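Local coordinates for protein transcriptional regulator, LysR family (Vibrio cholerae, PDB 3SZP) that activates virulence genes of the cholera bacterium as a DNA-binding transcription factor that responds to oxygen and pH, at residues Ser96-Ser99 with Asn100-Arg104; Asn111-Met114 with Glu115-Asp119; Ala154-Ile157 with Gly158-Lys161. All coordinates share one frame; numbering follows the deposited sequence.

Contact 1: Ser96-Ser99 with Asn100-Arg104; sequences SAPS and NLTKR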
ATOM      1  N   SER A  96      -2.165 -18.985 -27.814  1.00 32.86           N
ATOM      2  CA  SER A  96      -1.182 -18.107 -27.192  1.00 32.10           C
ATOM      3  C   SER A  96      -0.040 -17.894 -28.186  1.00 31.52           C
ATOM      4  O   SER A  96       0.333 -18.819 -28.911  1.00 32.24           O
ATOM      5  CB  SER A  96      -0.655 -18.722 -25.889  1.00 33.38           C
ATOM      6  OG  SER A  96       0.509 -18.062 -25.422  1.00 33.21           O
ATOM      7  N   ALA A  97       0.500 -16.676 -28.237  1.00 28.78           N
ATOM      8  CA  ALA A  97       1.560 -16.356 -29.189  1.00 28.37           C
ATOM      9  C   ALA A  97       2.437 -15.244 -28.662  1.00 28.19           C
ATOM     10  O   ALA A  97       2.041 -14.503 -27.762  1.00 27.94           O
ATOM     11  CB  ALA A  97       0.978 -15.983 -30.562  1.00 26.84           C
ATOM     12  N   PRO A  98       3.649 -15.118 -29.220  1.00 29.62           N
ATOM     13  CA  PRO A  98       4.583 -14.136 -28.664  1.00 30.01           C
ATOM     14  C   PRO A  98       4.180 -12.718 -29.029  1.00 28.74           C
ATOM     15  O   PRO A  98       3.556 -12.494 -30.070  1.00 27.50           O
ATOM     16  CB  PRO A  98       5.916 -14.514 -29.316  1.00 31.03           C
ATOM     17  CG  PRO A  98       5.567 -15.201 -30.547  1.00 30.74           C
ATOM     18  CD  PRO A  98       4.259 -15.918 -30.297  1.00 30.20           C
ATOM     19  N   SER A  99       4.524 -11.772 -28.172  1.00 34.96           N
ATOM     20  CA  SER A  99       4.221 -10.371 -28.422  1.00 33.98           C
ATOM     21  C   SER A  99       4.904  -9.833 -29.661  1.00 33.89           C
ATOM     22  O   SER A  99       4.268  -9.191 -30.474  1.00 32.64           O
ATOM     23  CB  SER A  99       4.628  -9.499 -27.229  1.00 34.72           C
ATOM     24  OG  SER A  99       3.761  -9.717 -26.146  1.00 34.73           O
ATOM     25  N   ASN A 100       6.197 -10.070 -29.810  1.00 34.60           N
ATOM     26  CA  ASN A 100       6.911  -9.418 -30.901  1.00 35.05           C
ATOM     27  C   ASN A 100       6.504  -9.834 -32.314  1.00 34.55           C
ATOM     28  O   ASN A 100       6.245  -8.968 -33.156  1.00 33.91           O
ATOM     29  CB  ASN A 100       8.424  -9.529 -30.729  1.00 36.82           C
ATOM     30  CG  ASN A 100       8.916  -8.745 -29.537  1.00 37.32           C
ATOM     31  OD1 ASN A 100       8.370  -7.689 -29.212  1.00 36.64           O
ATOM     32  ND2 ASN A 100       9.922  -9.274 -28.854  1.00 38.53           N
ATOM     33  N   LEU A 101       6.435 -11.132 -32.587  1.00 32.81           N
ATOM     34  CA  LEU A 101       6.489 -11.551 -33.986  1.00 33.12           C
ATOM     35  C   LEU A 101       5.130 -11.808 -34.605  1.00 30.68           C
ATOM     36  O   LEU A 101       4.994 -12.001 -35.815  1.00 29.64           O
ATOM     37  CB  LEU A 101       7.363 -12.799 -34.124  1.00 34.79           C
ATOM     38  CG  LEU A 101       8.811 -12.607 -33.680  1.00 35.87           C
ATOM     39  CD1 LEU A 101       9.526 -13.945 -33.588  1.00 36.18           C
ATOM     40  CD2 LEU A 101       9.517 -11.683 -34.649  1.00 36.49           C
ATOM     41  N   THR A 102       4.118 -11.818 -33.764  1.00 29.78           N
ATOM     42  CA  THR A 102       2.831 -12.315 -34.193  1.00 27.64           C
ATOM     43  C   THR A 102       2.234 -11.474 -35.306  1.00 25.69           C
ATOM     44  O   THR A 102       1.751 -12.008 -36.295  1.00 24.45           O
ATOM     45  CB  THR A 102       1.880 -12.438 -33.001  1.00 27.34           C
ATOM     46  OG1 THR A 102       2.385 -13.462 -32.155  1.00 29.27           O
ATOM     47  CG2 THR A 102       0.498 -12.837 -33.443  1.00 25.83           C
ATOM     48  N   LYS A 103       2.264 -10.164 -35.126  1.00 31.86           N
ATOM     49  CA  LYS A 103       1.638  -9.246 -36.055  1.00 30.78           C
ATOM     50  C   LYS A 103       2.145  -9.504 -37.476  1.00 30.83           C
ATOM     51  O   LYS A 103       1.365  -9.761 -38.390  1.00 29.80           O
ATOM     52  CB  LYS A 103       1.919  -7.811 -35.610  1.00 31.42           C
ATOM     53  CG  LYS A 103       1.536  -6.723 -36.609  1.00 31.14           C
ATOM     54  CD  LYS A 103       0.079  -6.338 -36.509  1.00 30.08           C
ATOM     55  CE  LYS A 103      -0.147  -4.974 -37.148  1.00 30.70           C
ATOM     56  NZ  LYS A 103       0.512  -4.916 -38.497  1.00 31.49           N
ATOM     57  N   ARG A 104       3.459  -9.486 -37.636  1.00 27.66           N
ATOM     58  CA  ARG A 104       4.072  -9.593 -38.948  1.00 28.13           C
ATOM     59  C   ARG A 104       4.160 -11.041 -39.421  1.00 27.39           C
ATOM     60  O   ARG A 104       3.840 -11.344 -40.559  1.00 26.47           O
TER

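Contact 2: Asn111-Met114 with Glu115-Asp119; sequences NAFM and EKYPD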
ATOM      1  N   ASN A 111      -5.171 -14.813 -40.429  1.00 25.71           N
ATOM      2  CA  ASN A 111      -6.213 -14.193 -41.237  1.00 28.03           C
ATOM      3  C   ASN A 111      -6.727 -15.152 -42.320  1.00 29.87           C
ATOM      4  O   ASN A 111      -7.936 -15.306 -42.507  1.00 31.35           O
ATOM      5  CB  ASN A 111      -5.725 -12.870 -41.836  1.00 27.47           C
ATOM      6  CG  ASN A 111      -5.624 -11.773 -40.786  1.00 25.88           C
ATOM      7  OD1 ASN A 111      -6.284 -11.850 -39.766  1.00 25.78           O
ATOM      8  ND2 ASN A 111      -4.798 -10.759 -41.032  1.00 25.00           N
ATOM      9  N   ALA A 112      -5.795 -15.810 -43.000  1.00 26.62           N
ATOM     10  CA  ALA A 112      -6.140 -16.707 -44.097  1.00 27.03           C
ATOM     11  C   ALA A 112      -6.962 -17.831 -43.525  1.00 28.10           C
ATOM     12  O   ALA A 112      -7.855 -18.340 -44.176  1.00 29.09           O
ATOM     13  CB  ALA A 112      -4.884 -17.261 -44.748  1.00 25.39           C
ATOM     14  N   PHE A 113      -6.662 -18.217 -42.290  1.00 26.23           N
ATOM     15  CA  PHE A 113      -7.405 -19.315 -41.684  1.00 27.81           C
ATOM     16  C   PHE A 113      -8.835 -18.890 -41.388  1.00 29.78           C
ATOM     17  O   PHE A 113      -9.773 -19.603 -41.701  1.00 30.61           O
ATOM     18  CB  PHE A 113      -6.740 -19.825 -40.409  1.00 27.77           C
ATOM     19  CG  PHE A 113      -7.578 -20.814 -39.662  1.00 30.02           C
ATOM     20  CD1 PHE A 113      -7.556 -22.160 -40.005  1.00 30.16           C
ATOM     21  CD2 PHE A 113      -8.428 -20.399 -38.649  1.00 32.00           C
ATOM     22  CE1 PHE A 113      -8.335 -23.083 -39.321  1.00 31.86           C
ATOM     23  CE2 PHE A 113      -9.218 -21.318 -37.964  1.00 33.52           C
ATOM     24  CZ  PHE A 113      -9.166 -22.660 -38.297  1.00 33.40           C
ATOM     25  N   MET A 114      -8.994 -17.727 -40.779  1.00 29.13           N
ATOM     26  CA  MET A 114     -10.332 -17.226 -40.474  1.00 29.99           C
ATOM     27  C   MET A 114     -11.140 -17.020 -41.742  1.00 29.95           C
ATOM     28  O   MET A 114     -12.340 -17.303 -41.766  1.00 30.75           O
ATOM     29  CB  MET A 114     -10.269 -15.933 -39.658  1.00 29.28           C
ATOM     30  CG  MET A 114      -9.940 -16.200 -38.192  1.00 29.23           C
ATOM     31  SD  MET A 114      -9.785 -14.708 -37.203  1.00 27.09           S
ATOM     32  CE  MET A 114      -8.226 -14.054 -37.797  1.00 24.63           C
ATOM     33  N   GLU A 115     -10.479 -16.529 -42.791  1.00 40.60           N
ATOM     34  CA  GLU A 115     -11.155 -16.342 -44.069  1.00 40.75           C
ATOM     35  C   GLU A 115     -11.724 -17.662 -44.596  1.00 41.25           C
ATOM     36  O   GLU A 115     -12.875 -17.724 -45.011  1.00 42.05           O
ATOM     37  CB  GLU A 115     -10.260 -15.673 -45.121  1.00 39.94           C
ATOM     38  CG  GLU A 115     -10.918 -15.653 -46.511  1.00 40.42           C
ATOM     39  CD  GLU A 115     -10.386 -14.557 -47.419  1.00 40.24           C
ATOM     40  OE1 GLU A 115      -9.406 -13.874 -47.038  1.00 39.61           O
ATOM     41  OE2 GLU A 115     -10.954 -14.370 -48.522  1.00 40.87           O
ATOM     42  N   LYS A 116     -10.915 -18.712 -44.541  1.00 42.07           N
ATOM     43  CA  LYS A 116     -11.332 -20.035 -44.975  1.00 42.54           C
ATOM     44  C   LYS A 116     -12.394 -20.651 -44.067  1.00 43.73           C
ATOM     45  O   LYS A 116     -13.280 -21.354 -44.534  1.00 44.44           O
ATOM     46  CB  LYS A 116     -10.125 -20.968 -45.043  1.00 41.69           C
ATOM     47  CG  LYS A 116     -10.430 -22.326 -45.655  1.00 42.23           C
ATOM     48  CD  LYS A 116      -9.170 -23.161 -45.764  1.00 41.36           C
ATOM     49  CE  LYS A 116      -9.335 -24.315 -46.747  1.00 41.90           C
ATOM     50  NZ  LYS A 116      -8.011 -24.974 -47.011  1.00 41.06           N
ATOM     51  N   TYR A 117     -12.299 -20.404 -42.764  1.00 38.38           N
ATOM     52  CA  TYR A 117     -13.245 -21.004 -41.828  1.00 39.53           C
ATOM     53  C   TYR A 117     -14.007 -19.960 -41.033  1.00 39.99           C
ATOM     54  O   TYR A 117     -13.652 -19.662 -39.901  1.00 40.09           O
ATOM     55  CB  TYR A 117     -12.521 -21.962 -40.893  1.00 39.76           C
ATOM     56  CG  TYR A 117     -11.835 -23.085 -41.625  1.00 39.24           C
ATOM     57  CD1 TYR A 117     -12.562 -24.154 -42.151  1.00 39.79           C
ATOM     58  CD2 TYR A 117     -10.462 -23.076 -41.809  1.00 38.12           C
ATOM     59  CE1 TYR A 117     -11.919 -25.189 -42.832  1.00 39.37           C
ATOM     60  CE2 TYR A 117      -9.819 -24.099 -42.481  1.00 37.53           C
ATOM     61  CZ  TYR A 117     -10.544 -25.149 -42.982  1.00 38.25           C
ATOM     62  OH  TYR A 117      -9.876 -26.150 -43.645  1.00 37.84           O
ATOM     63  N   PRO A 118     -15.071 -19.410 -41.631  1.00 38.70           N
ATOM     64  CA  PRO A 118     -15.826 -18.287 -41.063  1.00 38.89           C
ATOM     65  C   PRO A 118     -16.603 -18.626 -39.782  1.00 39.70           C
ATOM     66  O   PRO A 118     -17.010 -17.688 -39.103  1.00 39.64           O
ATOM     67  CB  PRO A 118     -16.815 -17.911 -42.182  1.00 39.21           C
ATOM     68  CG  PRO A 118     -16.394 -18.723 -43.399  1.00 38.98           C
ATOM     69  CD  PRO A 118     -15.677 -19.917 -42.876  1.00 38.94           C
ATOM     70  N   ASP A 119     -16.811 -19.903 -39.462  1.00 45.30           N
ATOM     71  CA  ASP A 119     -17.552 -20.284 -38.248  1.00 46.09           C
ATOM     72  C   ASP A 119     -16.611 -20.705 -37.122  1.00 46.07           C
ATOM     73  O   ASP A 119     -17.051 -21.079 -36.041  1.00 46.64           O
ATOM     74  CB  ASP A 119     -18.513 -21.444 -38.514  1.00 46.98           C
ATOM     75  CG  ASP A 119     -19.539 -21.131 -39.569  1.00 47.30           C
ATOM     76  OD1 ASP A 119     -19.970 -19.963 -39.659  1.00 47.23           O
ATOM     77  OD2 ASP A 119     -19.933 -22.069 -40.303  1.00 47.97           O
TER

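Contact 3: Ala154-Ile157 with Gly158-Lys161; sequences ARKI and GEVK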
ATOM      1  N   ALA A 154       5.342 -30.701 -30.356  1.00 42.93           N
ATOM      2  CA  ALA A 154       5.967 -29.478 -30.832  1.00 42.08           C
ATOM      3  C   ALA A 154       6.287 -29.616 -32.309  1.00 40.87           C
ATOM      4  O   ALA A 154       6.714 -30.672 -32.763  1.00 41.31           O
ATOM      5  CB  ALA A 154       7.232 -29.206 -30.050  1.00 42.80           C
ATOM      6  N   ARG A 155       6.095 -28.543 -33.055  1.00 41.16           N
ATOM      7  CA  ARG A 155       6.450 -28.533 -34.460  1.00 39.91           C
ATOM      8  C   ARG A 155       7.107 -27.218 -34.854  1.00 39.18           C
ATOM      9  O   ARG A 155       6.549 -26.154 -34.615  1.00 38.95           O
ATOM     10  CB  ARG A 155       5.212 -28.739 -35.309  1.00 39.11           C
ATOM     11  CG  ARG A 155       5.522 -28.660 -36.767  1.00 37.78           C
ATOM     12  CD  ARG A 155       4.308 -28.923 -37.595  1.00 37.17           C
ATOM     13  NE  ARG A 155       4.716 -29.420 -38.896  1.00 36.75           N
ATOM     14  CZ  ARG A 155       4.637 -30.689 -39.264  1.00 37.83           C
ATOM     15  NH1 ARG A 155       4.146 -31.593 -38.431  1.00 39.11           N
ATOM     16  NH2 ARG A 155       5.045 -31.043 -40.469  1.00 38.60           N
ATOM     17  N   LYS A 156       8.292 -27.287 -35.455  1.00 32.90           N
ATOM     18  CA  LYS A 156       8.968 -26.070 -35.892  1.00 32.33           C
ATOM     19  C   LYS A 156       8.291 -25.537 -37.143  1.00 30.71           C
ATOM     20  O   LYS A 156       8.186 -26.261 -38.138  1.00 30.07           O
ATOM     21  CB  LYS A 156      10.441 -26.334 -36.181  1.00 32.96           C
ATOM     22  CG  LYS A 156      11.184 -25.128 -36.755  1.00 32.45           C
ATOM     23  CD  LYS A 156      12.667 -25.462 -36.970  1.00 33.86           C
ATOM     24  CE  LYS A 156      13.408 -24.325 -37.664  1.00 33.54           C
ATOM     25  NZ  LYS A 156      14.893 -24.528 -37.573  1.00 36.23           N
ATOM     26  N   ILE A 157       7.831 -24.291 -37.104  1.00 33.70           N
ATOM     27  CA  ILE A 157       7.177 -23.708 -38.269  1.00 32.08           C
ATOM     28  C   ILE A 157       7.967 -22.561 -38.906  1.00 31.45           C
ATOM     29  O   ILE A 157       7.589 -22.041 -39.961  1.00 30.16           O
ATOM     30  CB  ILE A 157       5.760 -23.202 -37.943  1.00 31.61           C
ATOM     31  CG1 ILE A 157       5.815 -22.061 -36.915  1.00 32.18           C
ATOM     32  CG2 ILE A 157       4.886 -24.350 -37.454  1.00 32.51           C
ATOM     33  CD1 ILE A 157       4.469 -21.400 -36.658  1.00 31.58           C
ATOM     34  N   GLY A 158       9.054 -22.149 -38.268  1.00 29.82           N
ATOM     35  CA  GLY A 158       9.844 -21.070 -38.826  1.00 29.69           C
ATOM     36  C   GLY A 158      11.084 -20.766 -38.023  1.00 31.34           C
ATOM     37  O   GLY A 158      11.393 -21.444 -37.054  1.00 32.46           O
ATOM     38  N   GLU A 159      11.812 -19.746 -38.442  1.00 41.81           N
ATOM     39  CA  GLU A 159      12.912 -19.263 -37.642  1.00 43.42           C
ATOM     40  C   GLU A 159      13.218 -17.833 -38.025  1.00 43.70           C
ATOM     41  O   GLU A 159      12.824 -17.374 -39.096  1.00 42.69           O
ATOM     42  CB  GLU A 159      14.149 -20.159 -37.772  1.00 44.09           C
ATOM     43  CG  GLU A 159      14.864 -20.095 -39.092  1.00 44.12           C
ATOM     44  CD  GLU A 159      16.141 -20.920 -39.081  1.00 45.91           C
ATOM     45  OE1 GLU A 159      16.207 -21.924 -38.335  1.00 46.98           O
ATOM     46  OE2 GLU A 159      17.096 -20.570 -39.804  1.00 47.65           O
ATOM     47  N   VAL A 160      13.894 -17.121 -37.134  1.00 36.80           N
ATOM     48  CA  VAL A 160      14.244 -15.738 -37.405  1.00 37.34           C
ATOM     49  C   VAL A 160      15.730 -15.566 -37.273  1.00 38.46           C
ATOM     50  O   VAL A 160      16.379 -16.225 -36.463  1.00 39.17           O
ATOM     51  CB  VAL A 160      13.490 -14.724 -36.482  1.00 37.87           C
ATOM     52  CG1 VAL A 160      12.001 -14.742 -36.776  1.00 36.78           C
ATOM     53  CG2 VAL A 160      13.758 -15.012 -35.005  1.00 38.66           C
ATOM     54  N   LYS A 161      16.266 -14.690 -38.109  1.00 42.69           N
ATOM     55  CA  LYS A 161      17.659 -14.301 -38.061  1.00 41.60           C
ATOM     56  C   LYS A 161      17.689 -12.877 -37.538  1.00 40.06           C
ATOM     57  O   LYS A 161      17.088 -11.975 -38.128  1.00 40.22           O
ATOM     58  CB  LYS A 161      18.277 -14.383 -39.464  1.00 43.27           C
ATOM     59  CG  LYS A 161      19.669 -13.771 -39.574  1.00 42.42           C
ATOM     60  CD  LYS A 161      20.446 -14.312 -40.780  1.00 44.49           C
ATOM     61  CE  LYS A 161      20.269 -13.458 -42.036  1.00 45.55           C
ATOM     62  NZ  LYS A 161      21.029 -12.170 -41.955  1.00 43.98           N
TER

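Contact 1: Ser96-Ser99 with Asn100-Arg104
Thr102 reaches back over the turn to Pro98, where its hydroxyl donates a short hydrogen bond from OG1 to the carbonyl O, 2.6 Å long. The oxygen arrives in the carbonyl plane, with a C=O...OG1 angle of 147°. Its chi1 of -67° sets OG1 beside the residue's own backbone N and opposite its carbonyl carbon, pointing back at the strand. The same OG1 lies 3.3 Å from Ala97 CB and 3.6 Å from Pro98 CD, so OG1 also rests against aliphatic carbons of these two residues, while Thr102 also touches Leu124 and Met126 of the neighbouring strand 120-127. Between these two anchors the chain turns through Ser99 and Asn100, both with helix-like backbone angles. The amide of Asn100 leads away from the turn: OD1 accepts from Leu220 N and ND2 donates to Tyr192 O, which fixes the rotation of the flat group. A backbone bond from Ser99 to Ser127 ties the turn to strand 120-127. This is the turn from strand 91-98 into helix 102-116 of a beta-alpha-beta unit in the periplasmic-binding-protein-like fold. The chemistry implies a division of labour: the threonine hydroxyl holds the turn closed on itself, while the asparagine amide, held at both polar ends, links it to the backbone at Tyr192 and Leu220.

Contact 2: Asn111-Met114 with Glu115-Asp119
Phe113 and Tyr117, one helical turn apart, meet through their rings at the end of helix 102-116. Tyr117 CD2 sits over one face of the Phe113 ring, 3.3 Å from CE1, while the two side chains cross at about a right angle. The ring planes are inclined at 44° with centroids 5.0 Å apart, an oblique aromatic contact. Different first torsions bring this about: Phe113 has CG trans to its backbone N (chi1 172°), whereas Tyr117 swings CG back beside its own N (chi1 -60°). Against a face of the tyrosine, near its rim, lies Lys116 CG, 3.7 Å above the plane. The backbone underneath is helical to the last: Glu115 N bonds Asn111 O at 2.8 Å, Lys116 N bonds Ala112 O at 3.1 Å, and Tyr117 N bonds Phe113 O at 2.9 Å even though Tyr117 has already left helical angles. Phe113 also packs edge-to-face with Phe281 and Phe284 of helix 276-287. Pro118 N has no hydrogen to give Met114 O; Met114 O accepts a bond from Arg214 NH2 of the second subunit. The chemistry therefore implies a helix end with two roles: an aromatic flank that packs inside the subunit, and a last-turn carbonyl, that of Met114, that serves the subunit interface.

Contact 3: Ala154-Ile157 with Gly158-Lys161
Lys156 and Glu159 form a salt bridge along the exposed face of strand 153-166, with NZ and OE1 3.0 Å apart. The lysine chain runs fully extended, so CG passes 3.7 Å and CE 3.6 Å from Gly158 O before NZ meets the carboxylate on its anti side, 27° out of plane. NZ makes a second salt bridge to Asp263 on the adjacent strand, its stronger partner, and lies where it probably offsets the closeness of the acidic Glu159 and Asp263 oxygens. This solvent side is loose, held by long chains and charge. Packing is closer on the other face: Ile157 rests on Ile264 and on Val285 of helix 276-287, and its CG1, placed by a chi1 of 64° between backbone N and carbonyl carbon, is 3.5 Å from Gly158 N. Both Ile157 and Gly158 face the single residue Ile264, to which each is joined by backbone hydrogen bonding. The extra residue shifts the alternation of the strand, and so Lys156 and Glu159, three positions apart, share one face. The arrangement is a classic beta bulge in a long strand that pairs first with strand 262-268 and later with strand 233-237, consistent with one of the crossover strands linking the two subdomains of a LysR-type regulatory domain.

How the contacts relate
Contacts 1 and 2 stand at the start and the end of helix 102-116 in one beta-alpha-beta unit, their centres about 19 Å apart. Contact 1 is partly buried, nearest the middle of the chain, and relies on neutral hydrogen bonds. Contact 2 combines a largely buried aromatic flank (Phe113 buried, Tyr117 partly so) with exposed residues beside the second subunit. Contact 3 lies at the surface on a strand of the same sheet that contact 1 reaches, and is the one whose segments are joined by a salt bridge. It meets contact 1, where Leu101 CD1 packs 4.1 Å from Val160 CG1. Helix 276-287 backs both contacts 2 and 3, although their nearest atoms are about 12 Å apart.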